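Local coordinates for protein cruciform cutting endonuclease 1, mitochondrial (PDB 1KCF) that resolves Holliday junctions as a homodimeric, magnesium-dependent endonuclease and seems important for maintaining mitochondrial DNA, at residues A[91-102]-A[137-146]; A[44-55]-A[227-235]. All coordinates share one frame; numbering follows the deposited sequence.

Contact 1. Residues A[91-102]-A[137-146]; sequences PSSMADLSIQLF and MLESMLYALH
With CG trans to its backbone N (chi1 -176°), Phe102 swings its ring across to the helix of residues 137-146, while Leu145, whose CG lies opposite its carbonyl carbon, passes the phenyl group in the reverse direction. Leu145 CB thereby settles over the middle of one ring face, 4.0 Å from the Phe102 ring centroid and 12° off the normal, a CH-pi contact. Beyond its CB, Leu145 sends CD1 back to the other helix, 3.8 Å from Ile99 CG1. One turn earlier Ser98 is a small knob seated in a hole formed by Leu138, Met141, Leu142 and Leu145. Its hydroxyl is turned back onto its own helix: Ser98 OG donates to Met94 O at 2.9 Å, from well above the carbonyl plane, and that oxygen also accepts from Ser98 N. The polar end is thus satisfied locally, although Ser98 OG presses against Met141 CB at 3.2 Å.

Around the N-terminal end of helix 91-102 the contact is made by methionines. Met141 runs extended past CG along the 91-102 helix, placing SD 3.4 Å from Ala95 N and CE by the carbonyl oxygen of Pro91. Met94, bent at chi2 and chi3, meets Met137, with CG 3.3 Å from Met137 SD, and lays CE against Leu138. Met137 also packs on Ser140 of the second subunit, so this end adjoins the dimer interface. The helix axes come within 9.2 Å at a crossing angle of -56°, and no hydrogen bond joins them: a helix pair with Ser98 as a single knob in a hole, packed on one face of the RNase H-like sheet of the RuvC resolvase family.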
loop_
_atom_site.group_PDB
_atom_site.type_symbol
_atom_site.label_atom_id
_atom_site.label_comp_id
_atom_site.label_asym_id
_atom_site.label_seq_id
_atom_site.Cartn_x
_atom_site.Cartn_y
_atom_site.Cartn_z
ATOM N N PRO A 91 -7.820 -3.354 -5.684
ATOM C CA PRO A 91 -6.477 -2.774 -5.798
ATOM C C PRO A 91 -6.363 -1.604 -6.775
ATOM O O PRO A 91 -5.688 -0.614 -6.489
ATOM C CB PRO A 91 -5.629 -3.969 -6.214
ATOM C CG PRO A 91 -6.272 -5.085 -5.457
ATOM C CD PRO A 91 -7.750 -4.826 -5.686
ATOM N N SER A 92 -7.028 -1.714 -7.920
ATOM C CA SER A 92 -6.990 -0.659 -8.926
ATOM C C SER A 92 -7.819 0.556 -8.521
ATOM O O SER A 92 -7.495 1.691 -8.879
ATOM C CB SER A 92 -7.485 -1.199 -10.263
ATOM N N SER A 93 -8.897 0.315 -7.781
ATOM C CA SER A 93 -9.775 1.389 -7.338
ATOM C C SER A 93 -9.138 2.183 -6.196
ATOM O O SER A 93 -9.317 3.398 -6.091
ATOM C CB SER A 93 -11.118 0.808 -6.884
ATOM O OG SER A 93 -12.044 1.839 -6.582
ATOM N N MET A 94 -8.394 1.483 -5.348
ATOM C CA MET A 94 -7.725 2.115 -4.220
ATOM C C MET A 94 -6.564 2.986 -4.692
ATOM O O MET A 94 -6.308 4.048 -4.129
ATOM C CB MET A 94 -7.229 1.052 -3.238
ATOM C CG MET A 94 -8.345 0.415 -2.414
ATOM S SD MET A 94 -9.264 1.643 -1.449
ATOM C CE MET A 94 -8.022 2.101 -0.238
ATOM N N ALA A 95 -5.867 2.533 -5.729
ATOM C CA ALA A 95 -4.750 3.295 -6.273
ATOM C C ALA A 95 -5.310 4.619 -6.753
ATOM O O ALA A 95 -4.707 5.670 -6.558
ATOM C CB ALA A 95 -4.114 2.542 -7.427
ATOM N N ASP A 96 -6.485 4.556 -7.372
ATOM C CA ASP A 96 -7.157 5.745 -7.881
ATOM C C ASP A 96 -7.456 6.718 -6.744
ATOM O O ASP A 96 -7.245 7.922 -6.871
ATOM C CB ASP A 96 -8.460 5.351 -8.576
ATOM C CG ASP A 96 -9.240 6.549 -9.072
ATOM O OD1 ASP A 96 -8.696 7.319 -9.889
ATOM O OD2 ASP A 96 -10.399 6.723 -8.642
ATOM N N LEU A 97 -7.958 6.189 -5.632
ATOM C CA LEU A 97 -8.269 7.021 -4.478
ATOM C C LEU A 97 -6.983 7.573 -3.860
ATOM O O LEU A 97 -6.911 8.751 -3.508
ATOM C CB LEU A 97 -9.039 6.209 -3.430
ATOM C CG LEU A 97 -9.403 6.915 -2.119
ATOM C CD1 LEU A 97 -10.403 8.031 -2.384
ATOM C CD2 LEU A 97 -9.986 5.902 -1.151
ATOM N N SER A 98 -5.974 6.717 -3.733
ATOM C CA SER A 98 -4.706 7.132 -3.150
ATOM C C SER A 98 -4.053 8.250 -3.954
ATOM O O SER A 98 -3.488 9.182 -3.385
ATOM C CB SER A 98 -3.747 5.945 -3.063
ATOM O OG SER A 98 -4.303 4.900 -2.285
ATOM N N ILE A 99 -4.137 8.156 -5.277
ATOM C CA ILE A 99 -3.539 9.160 -6.148
ATOM C C ILE A 99 -4.241 10.510 -6.028
ATOM O O ILE A 99 -3.584 11.545 -5.956
ATOM C CB ILE A 99 -3.533 8.665 -7.615
ATOM C CG1 ILE A 99 -2.577 7.475 -7.729
ATOM C CG2 ILE A 99 -3.105 9.783 -8.562
ATOM C CD1 ILE A 99 -2.621 6.756 -9.064
ATOM N N GLN A 100 -5.570 10.507 -5.988
ATOM C CA GLN A 100 -6.303 11.763 -5.850
ATOM C C GLN A 100 -6.013 12.367 -4.478
ATOM O O GLN A 100 -5.710 13.553 -4.352
ATOM C CB GLN A 100 -7.812 11.539 -5.970
ATOM C CG GLN A 100 -8.276 10.882 -7.254
ATOM C CD GLN A 100 -9.788 10.927 -7.400
ATOM O OE1 GLN A 100 -10.419 9.948 -7.811
ATOM N NE2 GLN A 100 -10.379 12.070 -7.064
ATOM N N LEU A 101 -6.116 11.537 -3.446
ATOM C CA LEU A 101 -5.876 11.989 -2.086
ATOM C C LEU A 101 -4.466 12.551 -1.960
ATOM O O LEU A 101 -4.253 13.569 -1.310
ATOM C CB LEU A 101 -6.068 10.826 -1.113
ATOM C CG LEU A 101 -6.243 11.166 0.365
ATOM C CD1 LEU A 101 -7.318 12.245 0.539
ATOM C CD2 LEU A 101 -6.634 9.895 1.118
ATOM N N PHE A 102 -3.512 11.885 -2.597
ATOM C CA PHE A 102 -2.119 12.308 -2.562
ATOM C C PHE A 102 -1.950 13.679 -3.217
ATOM O O PHE A 102 -1.361 14.584 -2.628
ATOM C CB PHE A 102 -1.247 11.285 -3.287
ATOM C CG PHE A 102 0.223 11.589 -3.230
ATOM C CD1 PHE A 102 0.971 11.258 -2.105
ATOM C CD2 PHE A 102 0.858 12.218 -4.298
ATOM C CE1 PHE A 102 2.335 11.547 -2.045
ATOM C CE2 PHE A 102 2.217 12.514 -4.250
ATOM C CZ PHE A 102 2.959 12.179 -3.122
ATOM N N MET A 137 -4.026 -0.735 2.946
ATOM C CA MET A 137 -3.840 -0.476 1.531
ATOM C C MET A 137 -3.632 1.011 1.266
ATOM O O MET A 137 -2.740 1.393 0.513
ATOM C CB MET A 137 -5.057 -0.974 0.750
ATOM C CG MET A 137 -4.754 -1.320 -0.688
ATOM S SD MET A 137 -6.189 -1.922 -1.578
ATOM C CE MET A 137 -6.560 -3.405 -0.628
ATOM N N LEU A 138 -4.469 1.837 1.886
ATOM C CA LEU A 138 -4.397 3.285 1.735
ATOM C C LEU A 138 -3.031 3.781 2.193
ATOM O O LEU A 138 -2.338 4.496 1.474
ATOM C CB LEU A 138 -5.485 3.956 2.576
ATOM C CG LEU A 138 -6.278 5.087 1.920
ATOM C CD1 LEU A 138 -7.042 5.844 2.998
ATOM C CD2 LEU A 138 -5.343 6.030 1.181
ATOM N N GLU A 139 -2.652 3.388 3.401
ATOM C CA GLU A 139 -1.369 3.771 3.966
ATOM C C GLU A 139 -0.225 3.356 3.047
ATOM O O GLU A 139 0.645 4.163 2.719
ATOM C CB GLU A 139 -1.192 3.117 5.339
ATOM C CG GLU A 139 0.204 3.235 5.924
ATOM C CD GLU A 139 0.318 2.591 7.295
ATOM O OE1 GLU A 139 -0.177 3.187 8.273
ATOM O OE2 GLU A 139 0.894 1.486 7.397
ATOM N N SER A 140 -0.236 2.091 2.638
ATOM C CA SER A 140 0.800 1.542 1.771
ATOM C C SER A 140 0.961 2.297 0.460
ATOM O O SER A 140 2.079 2.591 0.044
ATOM C CB SER A 140 0.515 0.074 1.463
ATOM O OG SER A 140 0.642 -0.717 2.623
ATOM N N MET A 141 -0.157 2.594 -0.191
ATOM C CA MET A 141 -0.121 3.301 -1.462
ATOM C C MET A 141 0.381 4.736 -1.313
ATOM O O MET A 141 1.187 5.201 -2.123
ATOM C CB MET A 141 -1.508 3.275 -2.117
ATOM C CG MET A 141 -1.983 1.857 -2.439
ATOM S SD MET A 141 -3.510 1.780 -3.397
ATOM C CE MET A 141 -3.415 0.117 -4.064
ATOM N N LEU A 142 -0.087 5.429 -0.277
ATOM C CA LEU A 142 0.335 6.802 -0.026
ATOM C C LEU A 142 1.844 6.859 0.183
ATOM O O LEU A 142 2.504 7.785 -0.283
ATOM C CB LEU A 142 -0.385 7.371 1.201
ATOM C CG LEU A 142 -1.876 7.681 1.027
ATOM C CD1 LEU A 142 -2.429 8.231 2.328
ATOM C CD2 LEU A 142 -2.073 8.690 -0.101
ATOM N N TYR A 143 2.383 5.863 0.878
ATOM C CA TYR A 143 3.815 5.787 1.141
ATOM C C TYR A 143 4.595 5.560 -0.154
ATOM O O TYR A 143 5.635 6.188 -0.392
ATOM C CB TYR A 143 4.108 4.652 2.120
ATOM C CG TYR A 143 4.492 5.130 3.497
ATOM C CD1 TYR A 143 5.813 5.464 3.794
ATOM C CD2 TYR A 143 3.527 5.301 4.490
ATOM C CE1 TYR A 143 6.165 5.961 5.045
ATOM C CE2 TYR A 143 3.864 5.798 5.741
ATOM C CZ TYR A 143 5.183 6.128 6.012
ATOM O OH TYR A 143 5.516 6.635 7.245
ATOM N N ALA A 144 4.092 4.651 -0.985
ATOM C CA ALA A 144 4.742 4.363 -2.249
ATOM C C ALA A 144 4.763 5.629 -3.102
ATOM O O ALA A 144 5.802 5.999 -3.648
ATOM C CB ALA A 144 4.000 3.248 -2.976
ATOM N N LEU A 145 3.618 6.297 -3.211
ATOM C CA LEU A 145 3.542 7.514 -4.007
ATOM C C LEU A 145 4.499 8.587 -3.492
ATOM O O LEU A 145 5.149 9.280 -4.273
ATOM C CB LEU A 145 2.109 8.058 -4.022
ATOM C CG LEU A 145 1.080 7.207 -4.774
ATOM C CD1 LEU A 145 -0.265 7.908 -4.780
ATOM C CD2 LEU A 145 1.554 6.967 -6.197
ATOM N N HIS A 146 4.590 8.715 -2.174
ATOM C CA HIS A 146 5.465 9.710 -1.570
ATOM C C HIS A 146 6.936 9.450 -1.887
ATOM O O HIS A 146 7.641 10.339 -2.368
ATOM C CB HIS A 146 5.247 9.744 -0.054
ATOM C CG HIS A 146 6.234 10.592 0.686
ATOM N ND1 HIS A 146 7.446 10.108 1.134
ATOM C CD2 HIS A 146 6.195 11.898 1.045
ATOM C CE1 HIS A 146 8.110 11.077 1.735
ATOM N NE2 HIS A 146 7.373 12.175 1.695
#

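Contact 2. Residues A[44-55]-A[227-235]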
loop_
_atom_site.group_PDB
_atom_site.type_symbol
_atom_site.label_atom_id
_atom_site.label_comp_id
_atom_site.label_asym_id
_atom_site.label_seq_id
_atom_site.Cartn_x
_atom_site.Cartn_y
_atom_site.Cartn_z
ATOM N N GLY A 44 -1.275 16.600 9.837
ATOM C CA GLY A 44 -1.566 15.382 10.569
ATOM C C GLY A 44 -2.723 14.655 9.914
ATOM O O GLY A 44 -3.777 15.247 9.682
ATOM N N ILE A 45 -2.535 13.373 9.617
ATOM C CA ILE A 45 -3.576 12.588 8.966
ATOM C C ILE A 45 -3.988 11.321 9.710
ATOM O O ILE A 45 -3.150 10.518 10.122
ATOM C CB ILE A 45 -3.150 12.182 7.546
ATOM C CG1 ILE A 45 -2.979 13.430 6.682
ATOM C CG2 ILE A 45 -4.187 11.248 6.939
ATOM C CD1 ILE A 45 -2.442 13.141 5.302
ATOM N N ASP A 46 -5.294 11.165 9.876
ATOM C CA ASP A 46 -5.872 9.999 10.530
ATOM C C ASP A 46 -6.464 9.156 9.413
ATOM O O ASP A 46 -7.543 9.469 8.907
ATOM C CB ASP A 46 -6.984 10.419 11.483
ATOM C CG ASP A 46 -6.626 10.184 12.923
ATOM O OD1 ASP A 46 -6.171 9.068 13.243
ATOM O OD2 ASP A 46 -6.806 11.116 13.734
ATOM N N LEU A 47 -5.754 8.099 9.025
ATOM C CA LEU A 47 -6.200 7.237 7.937
ATOM C C LEU A 47 -7.538 6.543 8.152
ATOM O O LEU A 47 -7.750 5.840 9.146
ATOM C CB LEU A 47 -5.140 6.185 7.617
ATOM C CG LEU A 47 -3.838 6.704 7.010
ATOM C CD1 LEU A 47 -2.846 5.559 6.898
ATOM C CD2 LEU A 47 -4.117 7.324 5.651
ATOM N N GLY A 48 -8.423 6.753 7.185
ATOM C CA GLY A 48 -9.747 6.167 7.196
ATOM C C GLY A 48 -10.346 6.508 5.848
ATOM O O GLY A 48 -9.857 7.410 5.171
ATOM N N ILE A 49 -11.384 5.797 5.434
ATOM C CA ILE A 49 -11.997 6.095 4.147
ATOM C C ILE A 49 -13.277 6.900 4.344
ATOM O O ILE A 49 -13.433 7.975 3.770
ATOM C CB ILE A 49 -12.287 4.799 3.362
ATOM C CG1 ILE A 49 -10.965 4.083 3.072
ATOM C CG2 ILE A 49 -13.005 5.121 2.058
ATOM C CD1 ILE A 49 -11.113 2.748 2.377
ATOM N N LYS A 50 -14.181 6.399 5.177
ATOM C CA LYS A 50 -15.426 7.112 5.412
ATOM C C LYS A 50 -15.275 8.174 6.492
ATOM O O LYS A 50 -16.173 8.993 6.695
ATOM C CB LYS A 50 -16.546 6.122 5.755
ATOM C CG LYS A 50 -16.866 5.183 4.590
ATOM C CD LYS A 50 -18.093 4.328 4.843
ATOM C CE LYS A 50 -18.363 3.411 3.650
ATOM N NZ LYS A 50 -19.589 2.578 3.829
ATOM N N ASN A 51 -14.136 8.165 7.180
ATOM C CA ASN A 51 -13.871 9.160 8.212
ATOM C C ASN A 51 -12.411 9.608 8.185
ATOM O O ASN A 51 -11.717 9.615 9.209
ATOM C CB ASN A 51 -14.237 8.636 9.606
ATOM C CG ASN A 51 -13.386 7.464 10.041
ATOM O OD1 ASN A 51 -13.365 7.112 11.219
ATOM N ND2 ASN A 51 -12.687 6.846 9.096
ATOM N N PHE A 52 -11.951 9.969 6.993
ATOM C CA PHE A 52 -10.590 10.451 6.806
ATOM C C PHE A 52 -10.530 11.770 7.559
ATOM O O PHE A 52 -11.379 12.637 7.369
ATOM C CB PHE A 52 -10.322 10.686 5.316
ATOM C CG PHE A 52 -8.938 11.200 5.013
ATOM C CD1 PHE A 52 -7.862 10.326 4.916
ATOM C CD2 PHE A 52 -8.717 12.557 4.814
ATOM C CE1 PHE A 52 -6.581 10.800 4.623
ATOM C CE2 PHE A 52 -7.446 13.041 4.522
ATOM C CZ PHE A 52 -6.374 12.162 4.424
ATOM N N SER A 53 -9.545 11.925 8.430
ATOM C CA SER A 53 -9.426 13.164 9.177
ATOM C C SER A 53 -8.027 13.747 9.023
ATOM O O SER A 53 -7.055 13.009 8.900
ATOM C CB SER A 53 -9.728 12.927 10.656
ATOM O OG SER A 53 -9.699 14.148 11.374
ATOM N N TYR A 54 -7.935 15.071 9.026
ATOM C CA TYR A 54 -6.646 15.736 8.889
ATOM C C TYR A 54 -6.649 17.060 9.638
ATOM O O TYR A 54 -7.697 17.678 9.832
ATOM C CB TYR A 54 -6.334 15.977 7.406
ATOM C CG TYR A 54 -7.214 17.019 6.751
ATOM C CD1 TYR A 54 -6.930 18.379 6.880
ATOM C CD2 TYR A 54 -8.343 16.648 6.018
ATOM C CE1 TYR A 54 -7.746 19.346 6.301
ATOM C CE2 TYR A 54 -9.168 17.606 5.434
ATOM C CZ TYR A 54 -8.862 18.956 5.579
ATOM O OH TYR A 54 -9.666 19.920 5.005
ATOM N N CYS A 55 -5.466 17.478 10.074
ATOM C CA CYS A 55 -5.297 18.741 10.781
ATOM C C CYS A 55 -3.997 19.340 10.252
ATOM O O CYS A 55 -2.933 18.726 10.358
ATOM C CB CYS A 55 -5.200 18.509 12.294
ATOM S SG CYS A 55 -5.234 20.031 13.315
ATOM N N ASP A 227 -13.488 12.448 15.683
ATOM C CA ASP A 227 -12.528 12.212 14.619
ATOM C C ASP A 227 -11.631 13.429 14.398
ATOM O O ASP A 227 -10.436 13.278 14.150
ATOM C CB ASP A 227 -13.246 11.824 13.322
ATOM C CG ASP A 227 -13.961 10.479 13.432
ATOM O OD1 ASP A 227 -13.681 9.733 14.394
ATOM O OD2 ASP A 227 -14.794 10.159 12.555
ATOM N N MET A 228 -12.199 14.630 14.505
ATOM C CA MET A 228 -11.422 15.856 14.327
ATOM C C MET A 228 -10.441 16.022 15.483
ATOM O O MET A 228 -9.301 16.444 15.295
ATOM C CB MET A 228 -12.332 17.092 14.290
ATOM C CG MET A 228 -13.278 17.174 13.105
ATOM S SD MET A 228 -14.029 18.815 12.976
ATOM C CE MET A 228 -15.294 18.724 14.202
ATOM N N ALA A 229 -10.904 15.704 16.684
ATOM C CA ALA A 229 -10.072 15.822 17.870
ATOM C C ALA A 229 -8.888 14.883 17.724
ATOM O O ALA A 229 -7.767 15.214 18.106
ATOM C CB ALA A 229 -10.879 15.470 19.115
ATOM N N ASP A 230 -9.136 13.716 17.144
ATOM C CA ASP A 230 -8.077 12.738 16.956
ATOM C C ASP A 230 -6.918 13.303 16.133
ATOM O O ASP A 230 -5.766 13.252 16.565
ATOM C CB ASP A 230 -8.628 11.485 16.281
ATOM C CG ASP A 230 -7.900 10.232 16.713
ATOM O OD1 ASP A 230 -8.014 9.878 17.908
ATOM O OD2 ASP A 230 -7.212 9.611 15.871
ATOM N N SER A 231 -7.210 13.848 14.954
ATOM C CA SER A 231 -6.143 14.399 14.123
ATOM C C SER A 231 -5.493 15.623 14.765
ATOM O O SER A 231 -4.298 15.860 14.589
ATOM C CB SER A 231 -6.661 14.751 12.716
ATOM O OG SER A 231 -7.648 15.767 12.751
ATOM N N ALA A 232 -6.272 16.402 15.512
ATOM C CA ALA A 232 -5.730 17.587 16.166
ATOM C C ALA A 232 -4.735 17.175 17.256
ATOM O O ALA A 232 -3.723 17.840 17.464
ATOM C CB ALA A 232 -6.858 18.424 16.766
ATOM N N LEU A 233 -5.021 16.077 17.948
ATOM C CA LEU A 233 -4.128 15.593 19.003
ATOM C C LEU A 233 -2.866 14.994 18.404
ATOM O O LEU A 233 -1.808 14.991 19.038
ATOM C CB LEU A 233 -4.828 14.550 19.875
ATOM C CG LEU A 233 -5.944 15.059 20.789
ATOM C CD1 LEU A 233 -6.727 13.882 21.328
ATOM C CD2 LEU A 233 -5.345 15.881 21.923
ATOM N N ILE A 234 -2.975 14.484 17.183
ATOM C CA ILE A 234 -1.822 13.910 16.505
ATOM C C ILE A 234 -0.843 15.029 16.154
ATOM O O ILE A 234 0.321 14.994 16.554
ATOM C CB ILE A 234 -2.244 13.173 15.211
ATOM C CG1 ILE A 234 -2.965 11.867 15.563
ATOM C CG2 ILE A 234 -1.029 12.889 14.343
ATOM C CD1 ILE A 234 -3.516 11.124 14.349
ATOM N N ALA A 235 -1.330 16.025 15.417
ATOM C CA ALA A 235 -0.507 17.158 14.999
ATOM C C ALA A 235 0.064 17.939 16.177
ATOM O O ALA A 235 1.280 18.109 16.279
ATOM C CB ALA A 235 -1.319 18.097 14.116
#
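Strands 44-47 and 52-55 form an antiparallel hairpin, with Gly44 paired to Cys55 and Asp46 to Ser53, and the helix of residues 227-235 lies across it with its axis 7.3 Å from the first strand and 6.8 Å from the second. Gly44, lacking a side chain, lets the helix come close at Ala235, their CA atoms 4.9 Å apart.

Asp46 reaches from the first strand to Asp230, the two side chains meeting roughly at right angles with their carboxylate planes 28° apart. Asp46 OD2 and Asp230 OD2 are only 2.6 Å apart. Arg191 forms a salt bridge to Asp230 OD1 and Tyr172 a hydrogen bond to the same atom, so the carboxylate is held from its other oxygen. Ile234 CD1 lies 3.3 Å from Asp46 OD2, an apolar neighbour for the Asp46 carboxylate.

On the second strand the link is made by hydroxyls. Ser231 OG stands between its backbone N and carbonyl carbon (chi1 63°), which directs it at the hairpin, where it shares a 3.0 Å hydrogen bond with Ser53 OG. Ser53 OG also lies 3.0 Å from Asp227 O. Further along, Cys55 CB rests 3.6 Å from Ser231 O while its SG touches Ala232. At the turn Asn51 CB approaches Asp227 OD2; the other oxygen of Asp227 is bridged to Arg122. Asp46 and Asp230 are magnesium-binding residues, and an acid on the first strand facing one on the C-terminal helix is the acidic active-site arrangement of RNase H-like nucleases.

How the contacts relate
Contact 1 and contact 2 lie on opposite faces of the central mixed sheet, their centres about 17 Å apart. Along the chain the order is hairpin 44-55, helix 91-102, helix 137-146 and finally helix 227-235, so contact 1 is nested inside the loop that contact 2 closes. The hairpin joins them: Leu47 packs on Glu139 and Leu142, and Phe52 CE1 lies 3.6 Å from Leu101 CD2, while Asp46 and Ser53 point to helix 227-235. Helices thus sandwich strands 42-47 and 52-59, tying the magnesium-binding acids of contact 2 to a helix pair that also meets the second subunit of the homodimer.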